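Local structure of single-strand DNA-binding protein (Agrobacterium tumefaciens, 3BTP) at residues Y117-Q122 and C134-L139; S148-R153 and D212-T217; P162-E167 and K248-Q253; R234-E239 and G257-D262. The protein binds single-stranded DNA of any sequence, but not double-stranded DNA, and mediates nuclear uptake of the T-DNA copies transferred during plant transformation. One frame throughout, in Å; residues are numbered along the deposited sequence.

All four contacts lie in the part of the chain built around the antiparallel sheet 127-132/117-124/149-153/159-160. Interactions 1 and 2 start on its two neighbouring central strands, centres 14 Å apart, and join loops to it. Interactions 2 and 3 are the closest pair, centres 6 Å apart, and their segments alternate along the chain, as do those of 3 and 4. Interaction 3 joins a loop to helix 162-167, and interaction 4 joins its continuation, where S258 N meets Q253 O, to the hairpin 235-237/243-245, while L260 packs on V120, C149 and L151. Interactions 1 and 4 are the farthest apart, at 21 Å. The eight-stranded barrel is formed by later residues, from 349 on.

Interaction 1: Y117-Q122 and C134-L139; sequences YILVRQ and CNLDHL
Y117 meets L136 with the far end of its ring. Its CG is set between the backbone N and the carbonyl carbon (chi1 73°), and from there the phenol reaches out at about a right angle to the leucine side chain. The hydroxyl OH lies 3.7 Å from L136 CD1, and ring atom CE1 follows at 4.2 Å from the same methyl. The methyl approaches the ring obliquely, and the oxygen meets it as a plain van der Waals neighbour. The tyrosine also touches F145 of helix 142-147 and I208.

This strand, 117-124, is one of the two inner strands of a four-stranded antiparallel sheet, and F145 sits over the face that Y117 and L119 share. I118 turns the opposite way, and its backbone pairs with L151 of the neighbouring strand 149-153. At L119 the CB is directed toward the loop. CG is anti to the carbonyl carbon (chi1 -73°), and CD1 comes to 4.1 Å from L136 CD2, again crossing at roughly a right angle. L136 therefore divides its two branches, CD1 going to the tyrosine and CD2 to the leucine, and it also rests on T131 of the edge strand 127-132. V120 packs on C149 and L151, while R121, beyond the leucine, touches A129 and T131.

Interaction 2: S148-R153 and D212-T217; sequences SCRLYR and DIFYQT
R150 and D212 meet through the arginine's NH2, which donates to the backbone O of D212. The modelled separation of NH2 and O, 2.5 Å, is short for such a bond, so its exact length is doubtful. The N-H to O line is bent (146°), and the nitrogen stands somewhat off the carbonyl plane. The carboxylate of D212 takes no part, leading away instead. NH1 faces F214: it lies 3.7 Å from CE2 at the edge of the phenyl ring, the guanidinium and ring planes 44° apart, so this is an edge contact and not a cation-pi stack. CB of D212 sits over the rim of one face of that ring.

A bend at chi3 (-57°) swings the guanidinium round toward the loop. NE also donates to Y152 OH, in an almost straight bond, though the position of that hydroxyl is less sure. NH1 has a further acceptor in F145 O, near the end of helix 142-147, and W199 and H203 of helix 186-206 lie against the arginine. The result is a buried arginine on a central sheet strand, its guanidinium shared between main-chain carbonyls of helix 142-147 and of the loop 212-217, which together with the F214 edge contact joins that irregular loop to the antiparallel sheet.

Interaction 3: P162-E167 and K248-Q253; sequences PPLAFE and KRYEHQ
Y250 carries this contact, laying its ring beside P163 of helix 162-167 and bringing its hydroxyl up to L164. CB starts the side chain toward the helix, a chi1 of -69° puts CG on the side of the backbone N, and the ring then runs out across the first helical turn. CD1 lies beside the loop, close to F214 O. CE1 lies 3.8 Å from P163 CB and 3.9 Å from P163 CG; the pyrrolidine comes at the ring obliquely. CZ follows along the same proline, 3.9 Å from its CG. On the other side of the ring plane is the aliphatic chain of K248, whose CG sits 4.0 Å above the plane of the Y250 ring and off toward its rim.

The two consecutive prolines occupy the N-terminal turn of the helix, where a missing N-H costs no internal bond, and P162 O accepts the first turn's bond from F166 N at 3.0 Å. The same helix also packs on helix 186-206, with F166 edge-to-face against W199. Beyond CZ, the hydroxyl OH stands 3.8 Å from L164 CD2, the leucine crossing at about a right angle, and 4.0 Å from P163 CG. The same oxygen hydrogen-bonds an ammonium ion, probably from the crystallisation liquor, and a chain of another protein packs its backbone on both Y250 and L164.

Interaction 4: R234-E239 and G257-D262; sequences RYIQTE and GSLLPD
S258 and L259 both meet I236, one with its main chain and the other with its side chain. At S258 it is the carbonyl O that does the touching, 3.9 Å from I236 CG1, while the serine side chain lies against Y250. L259 follows with the main apolar contact. With chi1 at -74° its CG sits beside the backbone N, and the CD2 methyl is brought up to the isoleucine, 3.9 Å from CG2 and the same distance from CG1, so that one methyl bears on both branches. The two side chains cross at about a right angle.

On its own side I236 keeps CG1 beside the backbone N and CG2 anti to it, offering both branches to the loop. L259 also touches Q122 of strand 117-124. L260 turns to the sheet instead, packing on V120, C149 and L151. At the end of the segment, past P261, D262 makes a salt bridge to R244 NE and accepts from R277 N, while its backbone pairs with K308. Since R244 is also the backbone partner of I236, the loop is held to both strands of one antiparallel hairpin, 235-237 with 243-245, just before it enters strand 263-266 of the next sheet.

Interaction 1: Y117-Q122 and C134-L139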
# COMPACT_ATOMS: atom_id res chain seq x y z
N TYR A 117 -1.70 11.67 15.95
CA TYR A 117 -1.33 12.79 15.10
C TYR A 117 0.02 13.39 15.48
O TYR A 117 0.53 13.20 16.62
CB TYR A 117 -2.47 13.84 14.87
CG TYR A 117 -2.76 14.73 16.08
CD1 TYR A 117 -1.98 15.87 16.34
CD2 TYR A 117 -3.79 14.37 17.00
CE1 TYR A 117 -2.21 16.68 17.46
CE2 TYR A 117 -4.06 15.18 18.09
CZ TYR A 117 -3.26 16.32 18.33
OH TYR A 117 -3.50 17.08 19.43
N ILE A 118 0.60 14.05 14.48
CA ILE A 118 1.79 14.84 14.61
C ILE A 118 1.47 16.26 14.06
O ILE A 118 0.85 16.39 13.00
CB ILE A 118 2.96 14.22 13.81
CG1 ILE A 118 3.26 12.76 14.26
CG2 ILE A 118 4.20 15.09 13.89
CD1 ILE A 118 4.18 12.02 13.35
N LEU A 119 1.89 17.30 14.78
CA LEU A 119 1.75 18.69 14.31
C LEU A 119 3.05 19.15 13.73
O LEU A 119 4.08 19.14 14.42
CB LEU A 119 1.35 19.64 15.48
CG LEU A 119 -0.12 19.47 15.95
CD1 LEU A 119 -0.46 20.62 16.90
CD2 LEU A 119 -1.19 19.41 14.77
N VAL A 120 3.04 19.52 12.45
CA VAL A 120 4.29 19.97 11.82
C VAL A 120 4.27 21.48 11.62
O VAL A 120 3.25 22.05 11.24
CB VAL A 120 4.60 19.27 10.46
CG1 VAL A 120 6.05 19.62 9.99
CG2 VAL A 120 4.39 17.74 10.56
N ARG A 121 5.41 22.11 11.84
CA ARG A 121 5.56 23.55 11.61
C ARG A 121 6.81 23.89 10.84
O ARG A 121 7.80 23.16 10.89
CB ARG A 121 5.50 24.33 12.94
CG ARG A 121 6.65 24.04 13.84
CD ARG A 121 6.28 24.24 15.34
NE ARG A 121 7.47 23.97 16.17
CZ ARG A 121 7.72 22.85 16.86
NH1 ARG A 121 6.85 21.81 16.85
NH2 ARG A 121 8.85 22.73 17.54
N GLN A 122 6.75 24.98 10.09
CA GLN A 122 7.91 25.53 9.37
C GLN A 122 8.77 26.40 10.31
O GLN A 122 8.27 27.28 10.99
CB GLN A 122 7.46 26.35 8.17
CG GLN A 122 6.86 25.51 7.04
CD GLN A 122 6.48 26.37 5.83
OE1 GLN A 122 5.64 27.25 5.93
NE2 GLN A 122 7.10 26.11 4.67
N CYS A 134 1.14 13.32 22.00
CA CYS A 134 1.46 13.06 23.44
C CYS A 134 2.58 13.94 24.03
O CYS A 134 2.76 13.93 25.26
CB CYS A 134 1.86 11.59 23.67
SG CYS A 134 3.39 11.13 22.72
N ASN A 135 3.38 14.62 23.18
CA ASN A 135 4.50 15.48 23.61
C ASN A 135 4.11 16.97 23.67
O ASN A 135 4.90 17.78 24.12
CB ASN A 135 5.73 15.32 22.71
CG ASN A 135 6.43 13.96 22.90
OD1 ASN A 135 6.21 13.27 23.88
ND2 ASN A 135 7.32 13.61 21.99
N LEU A 136 2.93 17.33 23.18
CA LEU A 136 2.52 18.74 23.23
C LEU A 136 2.46 19.29 24.67
O LEU A 136 1.76 18.74 25.50
CB LEU A 136 1.17 18.96 22.55
CG LEU A 136 1.06 18.86 21.01
CD1 LEU A 136 -0.41 18.67 20.69
CD2 LEU A 136 1.63 20.03 20.39
N ASP A 137 3.17 20.41 24.92
CA ASP A 137 3.19 21.03 26.27
C ASP A 137 1.99 21.91 26.55
O ASP A 137 1.87 22.44 27.64
CB ASP A 137 4.55 21.73 26.61
CG ASP A 137 4.89 22.91 25.68
OD1 ASP A 137 3.99 23.40 24.97
OD2 ASP A 137 6.08 23.33 25.60
N HIS A 138 1.07 22.02 25.60
CA HIS A 138 -0.07 22.91 25.79
C HIS A 138 -1.16 22.40 24.86
O HIS A 138 -0.91 21.53 23.98
CB HIS A 138 0.28 24.33 25.35
CG HIS A 138 0.85 24.38 23.96
ND1 HIS A 138 0.13 24.83 22.86
CD2 HIS A 138 2.04 23.95 23.47
CE1 HIS A 138 0.88 24.73 21.77
NE2 HIS A 138 2.04 24.20 22.12
N LEU A 139 -2.33 22.98 25.03
CA LEU A 139 -3.47 22.63 24.29
C LEU A 139 -3.56 23.60 23.10
O LEU A 139 -3.91 24.75 23.27
CB LEU A 139 -4.73 22.60 25.20
CG LEU A 139 -4.66 21.58 26.40
CD1 LEU A 139 -4.32 22.21 27.83
CD2 LEU A 139 -5.95 20.68 26.53

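Interaction 2: S148-R153 and D212-T217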
# COMPACT_ATOMS: atom_id res chain seq x y z
N SER A 148 -0.77 24.64 11.28
CA SER A 148 0.13 23.47 11.17
C SER A 148 -0.22 22.62 9.96
O SER A 148 -1.39 22.58 9.53
CB SER A 148 0.03 22.57 12.43
OG SER A 148 0.33 23.33 13.58
N CYS A 149 0.79 21.89 9.46
CA CYS A 149 0.53 20.63 8.76
C CYS A 149 0.17 19.47 9.76
O CYS A 149 1.02 18.98 10.51
CB CYS A 149 1.70 20.21 7.83
SG CYS A 149 1.20 18.80 6.82
N ARG A 150 -1.11 19.06 9.79
CA ARG A 150 -1.54 17.99 10.70
C ARG A 150 -1.41 16.58 10.06
O ARG A 150 -2.00 16.29 9.00
CB ARG A 150 -3.00 18.24 11.13
CG ARG A 150 -3.28 19.61 11.78
CD ARG A 150 -4.71 19.64 12.42
NE ARG A 150 -5.80 19.36 11.47
CZ ARG A 150 -6.41 20.24 10.65
NH1 ARG A 150 -6.07 21.53 10.65
NH2 ARG A 150 -7.42 19.82 9.85
N LEU A 151 -0.66 15.70 10.69
CA LEU A 151 -0.44 14.37 10.11
C LEU A 151 -1.24 13.35 10.93
O LEU A 151 -1.08 13.34 12.12
CB LEU A 151 1.07 14.05 10.06
CG LEU A 151 1.95 14.81 9.03
CD1 LEU A 151 3.43 14.37 9.04
CD2 LEU A 151 1.45 14.66 7.54
N TYR A 152 -2.17 12.59 10.30
CA TYR A 152 -3.01 11.58 11.00
C TYR A 152 -2.47 10.15 10.75
O TYR A 152 -2.26 9.78 9.60
CB TYR A 152 -4.44 11.67 10.49
CG TYR A 152 -5.02 13.04 10.60
CD1 TYR A 152 -5.63 13.45 11.79
CD2 TYR A 152 -4.91 13.96 9.55
CE1 TYR A 152 -6.12 14.72 11.92
CE2 TYR A 152 -5.41 15.25 9.66
CZ TYR A 152 -6.03 15.60 10.85
OH TYR A 152 -6.59 16.84 10.98
N ARG A 153 -2.25 9.38 11.79
CA ARG A 153 -1.73 8.02 11.69
C ARG A 153 -2.88 7.12 11.18
O ARG A 153 -4.00 7.25 11.66
CB ARG A 153 -1.29 7.53 13.06
CG ARG A 153 -0.45 6.23 13.02
CD ARG A 153 -0.30 5.59 14.46
NE ARG A 153 0.47 4.33 14.38
CZ ARG A 153 1.81 4.24 14.27
NH1 ARG A 153 2.59 5.33 14.27
NH2 ARG A 153 2.38 3.03 14.19
N ASP A 212 -9.89 22.35 9.45
CA ASP A 212 -9.81 22.63 8.00
C ASP A 212 -9.25 21.44 7.23
O ASP A 212 -8.39 20.77 7.70
CB ASP A 212 -8.98 23.89 7.71
CG ASP A 212 -9.72 25.20 8.12
OD1 ASP A 212 -10.89 25.17 8.58
OD2 ASP A 212 -9.09 26.26 8.01
N ILE A 213 -9.75 21.24 6.02
CA ILE A 213 -9.39 20.11 5.16
C ILE A 213 -8.28 20.47 4.18
O ILE A 213 -7.36 19.65 3.94
CB ILE A 213 -10.64 19.57 4.42
CG1 ILE A 213 -11.66 19.05 5.41
CG2 ILE A 213 -10.25 18.40 3.61
CD1 ILE A 213 -13.12 19.16 4.99
N PHE A 214 -8.31 21.73 3.68
CA PHE A 214 -7.27 22.30 2.79
C PHE A 214 -7.25 21.64 1.44
O PHE A 214 -6.18 21.47 0.81
CB PHE A 214 -5.85 22.30 3.42
CG PHE A 214 -5.78 22.95 4.78
CD1 PHE A 214 -5.90 24.35 4.90
CD2 PHE A 214 -5.58 22.19 5.94
CE1 PHE A 214 -5.83 24.95 6.15
CE2 PHE A 214 -5.51 22.78 7.19
CZ PHE A 214 -5.63 24.16 7.31
N TYR A 215 -8.44 21.32 0.96
CA TYR A 215 -8.60 20.73 -0.36
C TYR A 215 -8.60 21.78 -1.50
O TYR A 215 -8.55 21.39 -2.68
CB TYR A 215 -9.88 19.92 -0.41
CG TYR A 215 -11.09 20.78 -0.18
CD1 TYR A 215 -11.67 21.50 -1.23
CD2 TYR A 215 -11.64 20.92 1.11
CE1 TYR A 215 -12.79 22.34 -1.01
CE2 TYR A 215 -12.74 21.71 1.32
CZ TYR A 215 -13.32 22.42 0.27
OH TYR A 215 -14.44 23.23 0.48
N GLN A 216 -8.70 23.06 -1.14
CA GLN A 216 -8.77 24.19 -2.14
C GLN A 216 -7.55 24.22 -3.02
O GLN A 216 -6.43 24.19 -2.53
CB GLN A 216 -9.00 25.57 -1.46
CG GLN A 216 -10.37 25.74 -0.73
CD GLN A 216 -10.47 25.13 0.70
OE1 GLN A 216 -9.52 24.56 1.22
NE2 GLN A 216 -11.65 25.23 1.31
N THR A 217 -7.79 24.26 -4.34
CA THR A 217 -6.71 24.28 -5.35
C THR A 217 -6.21 25.72 -5.56
O THR A 217 -6.90 26.68 -5.24
CB THR A 217 -7.10 23.64 -6.71
OG1 THR A 217 -8.18 24.36 -7.27
CG2 THR A 217 -7.58 22.18 -6.55

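Interaction 3: P162-E167 and K248-Q253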
# COMPACT_ATOMS: atom_id res chain seq x y z
N PRO A 162 -4.09 16.58 5.77
CA PRO A 162 -5.53 16.71 5.88
C PRO A 162 -6.39 16.42 4.64
O PRO A 162 -7.36 15.73 4.81
CB PRO A 162 -5.72 18.17 6.40
CG PRO A 162 -4.43 18.42 7.13
CD PRO A 162 -3.43 17.82 6.23
N PRO A 163 -6.06 17.03 3.44
CA PRO A 163 -6.93 16.85 2.24
C PRO A 163 -6.95 15.38 1.82
O PRO A 163 -7.99 14.89 1.38
CB PRO A 163 -6.21 17.62 1.14
CG PRO A 163 -4.78 17.96 1.68
CD PRO A 163 -4.86 17.86 3.18
N LEU A 164 -5.83 14.66 2.06
CA LEU A 164 -5.75 13.22 1.83
C LEU A 164 -6.35 12.36 2.92
O LEU A 164 -6.95 11.39 2.61
CB LEU A 164 -4.28 12.82 1.57
CG LEU A 164 -3.60 13.53 0.37
CD1 LEU A 164 -2.19 13.05 0.22
CD2 LEU A 164 -4.30 13.43 -0.97
N ALA A 165 -6.14 12.67 4.19
CA ALA A 165 -6.83 11.97 5.25
C ALA A 165 -8.32 12.01 5.07
O ALA A 165 -9.00 11.01 5.32
CB ALA A 165 -6.37 12.52 6.75
N PHE A 166 -8.86 13.18 4.70
CA PHE A 166 -10.29 13.34 4.46
C PHE A 166 -10.79 12.40 3.34
O PHE A 166 -11.76 11.65 3.52
CB PHE A 166 -10.59 14.79 4.09
CG PHE A 166 -12.10 15.09 3.99
CD1 PHE A 166 -12.87 15.40 5.10
CD2 PHE A 166 -12.73 15.08 2.78
CE1 PHE A 166 -14.25 15.63 4.97
CE2 PHE A 166 -14.08 15.32 2.67
CZ PHE A 166 -14.83 15.58 3.77
N GLU A 167 -10.17 12.47 2.16
CA GLU A 167 -10.61 11.63 1.03
C GLU A 167 -10.39 10.14 1.27
O GLU A 167 -11.06 9.30 0.66
CB GLU A 167 -9.99 12.10 -0.32
CG GLU A 167 -10.69 13.43 -0.79
CD GLU A 167 -12.24 13.25 -1.00
OE1 GLU A 167 -12.72 12.08 -1.04
OE2 GLU A 167 -12.98 14.23 -1.16
N LYS A 248 -0.30 17.68 -6.81
CA LYS A 248 -1.41 18.60 -6.85
C LYS A 248 -0.97 19.89 -6.21
O LYS A 248 -0.20 19.85 -5.20
CB LYS A 248 -2.58 18.05 -6.04
CG LYS A 248 -3.79 18.95 -6.00
CD LYS A 248 -4.99 18.14 -5.57
CE LYS A 248 -6.23 18.98 -5.36
NZ LYS A 248 -7.35 17.97 -5.35
N ARG A 249 -1.47 21.01 -6.77
CA ARG A 249 -1.25 22.38 -6.29
C ARG A 249 -2.38 22.89 -5.44
O ARG A 249 -3.48 23.10 -5.92
CB ARG A 249 -1.02 23.36 -7.45
CG ARG A 249 0.11 22.81 -8.34
CD ARG A 249 1.42 22.80 -7.60
NE ARG A 249 1.76 24.15 -7.25
CZ ARG A 249 2.90 24.75 -7.55
NH1 ARG A 249 3.88 24.09 -8.18
NH2 ARG A 249 3.06 26.03 -7.18
N TYR A 250 -2.07 23.08 -4.17
CA TYR A 250 -3.06 23.45 -3.18
C TYR A 250 -2.91 24.93 -2.91
O TYR A 250 -1.79 25.42 -2.92
CB TYR A 250 -2.82 22.65 -1.87
CG TYR A 250 -3.10 21.17 -1.94
CD1 TYR A 250 -4.38 20.70 -1.87
CD2 TYR A 250 -2.05 20.22 -2.09
CE1 TYR A 250 -4.65 19.32 -1.93
CE2 TYR A 250 -2.32 18.82 -2.15
CZ TYR A 250 -3.62 18.41 -2.04
OH TYR A 250 -3.94 17.07 -2.11
N GLU A 251 -4.03 25.62 -2.66
CA GLU A 251 -4.00 27.00 -2.22
C GLU A 251 -3.20 27.18 -0.91
O GLU A 251 -2.52 28.18 -0.75
CB GLU A 251 -5.41 27.49 -1.99
CG GLU A 251 -5.40 28.91 -1.39
CD GLU A 251 -6.74 29.58 -1.36
OE1 GLU A 251 -7.78 28.95 -1.72
OE2 GLU A 251 -6.76 30.78 -0.96
N HIS A 252 -3.31 26.26 0.04
CA HIS A 252 -2.54 26.28 1.31
C HIS A 252 -1.54 25.13 1.29
O HIS A 252 -1.84 23.99 1.77
CB HIS A 252 -3.51 26.14 2.48
CG HIS A 252 -4.62 27.15 2.45
ND1 HIS A 252 -5.92 26.84 2.05
CD2 HIS A 252 -4.64 28.47 2.77
CE1 HIS A 252 -6.67 27.92 2.11
NE2 HIS A 252 -5.92 28.93 2.55
N GLN A 253 -0.40 25.39 0.69
CA GLN A 253 0.56 24.35 0.41
C GLN A 253 1.15 23.69 1.64
O GLN A 253 1.29 22.50 1.65
CB GLN A 253 1.70 24.85 -0.47
CG GLN A 253 1.30 25.42 -1.84
CD GLN A 253 2.48 25.29 -2.84
OE1 GLN A 253 2.54 24.32 -3.66
NE2 GLN A 253 3.43 26.21 -2.73

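Interaction 4: R234-E239 and G257-D262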
# COMPACT_ATOMS: atom_id res chain seq x y z
N ARG A 234 4.70 21.20 -11.47
CA ARG A 234 4.70 20.04 -10.60
C ARG A 234 5.91 19.83 -9.75
O ARG A 234 6.11 18.72 -9.31
CB ARG A 234 4.34 18.72 -11.34
CG ARG A 234 5.16 18.46 -12.52
CD ARG A 234 4.94 17.10 -13.08
NE ARG A 234 3.63 16.98 -13.72
CZ ARG A 234 3.40 16.31 -14.85
NH1 ARG A 234 4.41 15.70 -15.52
NH2 ARG A 234 2.15 16.25 -15.31
N TYR A 235 6.70 20.88 -9.49
CA TYR A 235 7.90 20.81 -8.61
C TYR A 235 7.91 21.83 -7.52
O TYR A 235 7.36 22.92 -7.66
CB TYR A 235 9.21 20.87 -9.38
CG TYR A 235 9.29 19.76 -10.39
CD1 TYR A 235 9.82 18.50 -10.06
CD2 TYR A 235 8.77 19.95 -11.66
CE1 TYR A 235 9.79 17.49 -10.98
CE2 TYR A 235 8.79 18.96 -12.59
CZ TYR A 235 9.29 17.75 -12.25
OH TYR A 235 9.26 16.81 -13.24
N ILE A 236 8.47 21.45 -6.38
CA ILE A 236 8.82 22.43 -5.38
C ILE A 236 10.34 22.47 -5.39
O ILE A 236 10.97 21.44 -5.54
CB ILE A 236 8.30 22.05 -3.96
CG1 ILE A 236 6.78 22.19 -3.89
CG2 ILE A 236 8.93 22.94 -2.91
CD1 ILE A 236 6.19 23.40 -4.71
N GLN A 237 10.90 23.66 -5.28
CA GLN A 237 12.34 23.89 -5.19
C GLN A 237 12.75 24.06 -3.74
O GLN A 237 12.19 24.88 -3.00
CB GLN A 237 12.67 25.19 -5.97
CG GLN A 237 14.17 25.55 -6.10
CD GLN A 237 14.89 24.57 -6.94
OE1 GLN A 237 14.59 24.46 -8.11
NE2 GLN A 237 15.80 23.79 -6.34
N THR A 238 13.69 23.24 -3.31
CA THR A 238 14.34 23.50 -2.06
C THR A 238 15.57 24.42 -2.34
O THR A 238 16.17 24.43 -3.45
CB THR A 238 14.79 22.19 -1.23
OG1 THR A 238 15.82 21.50 -1.92
CG2 THR A 238 13.66 21.22 -0.92
N GLU A 239 15.98 25.14 -1.30
CA GLU A 239 17.18 25.96 -1.43
C GLU A 239 18.46 25.18 -1.67
O GLU A 239 19.27 25.59 -2.51
CB GLU A 239 17.38 26.87 -0.23
CG GLU A 239 18.78 27.42 -0.25
CD GLU A 239 18.99 28.56 0.68
OE1 GLU A 239 18.01 29.30 0.95
OE2 GLU A 239 20.16 28.70 1.12
N GLY A 257 0.16 19.59 3.19
CA GLY A 257 1.18 18.51 3.24
C GLY A 257 2.13 18.54 2.04
O GLY A 257 3.06 17.71 1.92
N SER A 258 1.93 19.54 1.17
CA SER A 258 2.71 19.60 -0.05
C SER A 258 4.04 20.32 0.05
O SER A 258 4.54 20.79 -0.96
CB SER A 258 1.83 20.00 -1.26
OG SER A 258 1.31 18.73 -1.85
N LEU A 259 4.65 20.34 1.25
CA LEU A 259 5.91 21.00 1.51
C LEU A 259 6.79 20.33 2.53
O LEU A 259 7.63 21.01 3.10
CB LEU A 259 5.72 22.49 1.98
CG LEU A 259 5.30 23.61 0.98
CD1 LEU A 259 5.36 25.07 1.58
CD2 LEU A 259 6.11 23.57 -0.31
N LEU A 260 6.69 19.03 2.75
CA LEU A 260 7.37 18.37 3.85
C LEU A 260 8.64 17.77 3.33
O LEU A 260 8.80 17.61 2.12
CB LEU A 260 6.53 17.22 4.44
CG LEU A 260 5.11 17.50 4.92
CD1 LEU A 260 4.11 16.21 4.84
CD2 LEU A 260 5.16 18.22 6.29
N PRO A 261 9.54 17.39 4.24
CA PRO A 261 10.78 16.71 3.82
C PRO A 261 10.52 15.24 3.45
O PRO A 261 9.38 14.74 3.59
CB PRO A 261 11.72 16.80 5.06
CG PRO A 261 11.00 17.57 6.07
CD PRO A 261 9.48 17.58 5.70
N ASP A 262 11.55 14.61 2.93
CA ASP A 262 11.52 13.31 2.36
C ASP A 262 11.25 12.27 3.49
O ASP A 262 10.55 11.27 3.29
CB ASP A 262 12.92 13.01 1.78
CG ASP A 262 13.41 14.08 0.76
OD1 ASP A 262 12.59 14.77 0.15
OD2 ASP A 262 14.65 14.22 0.53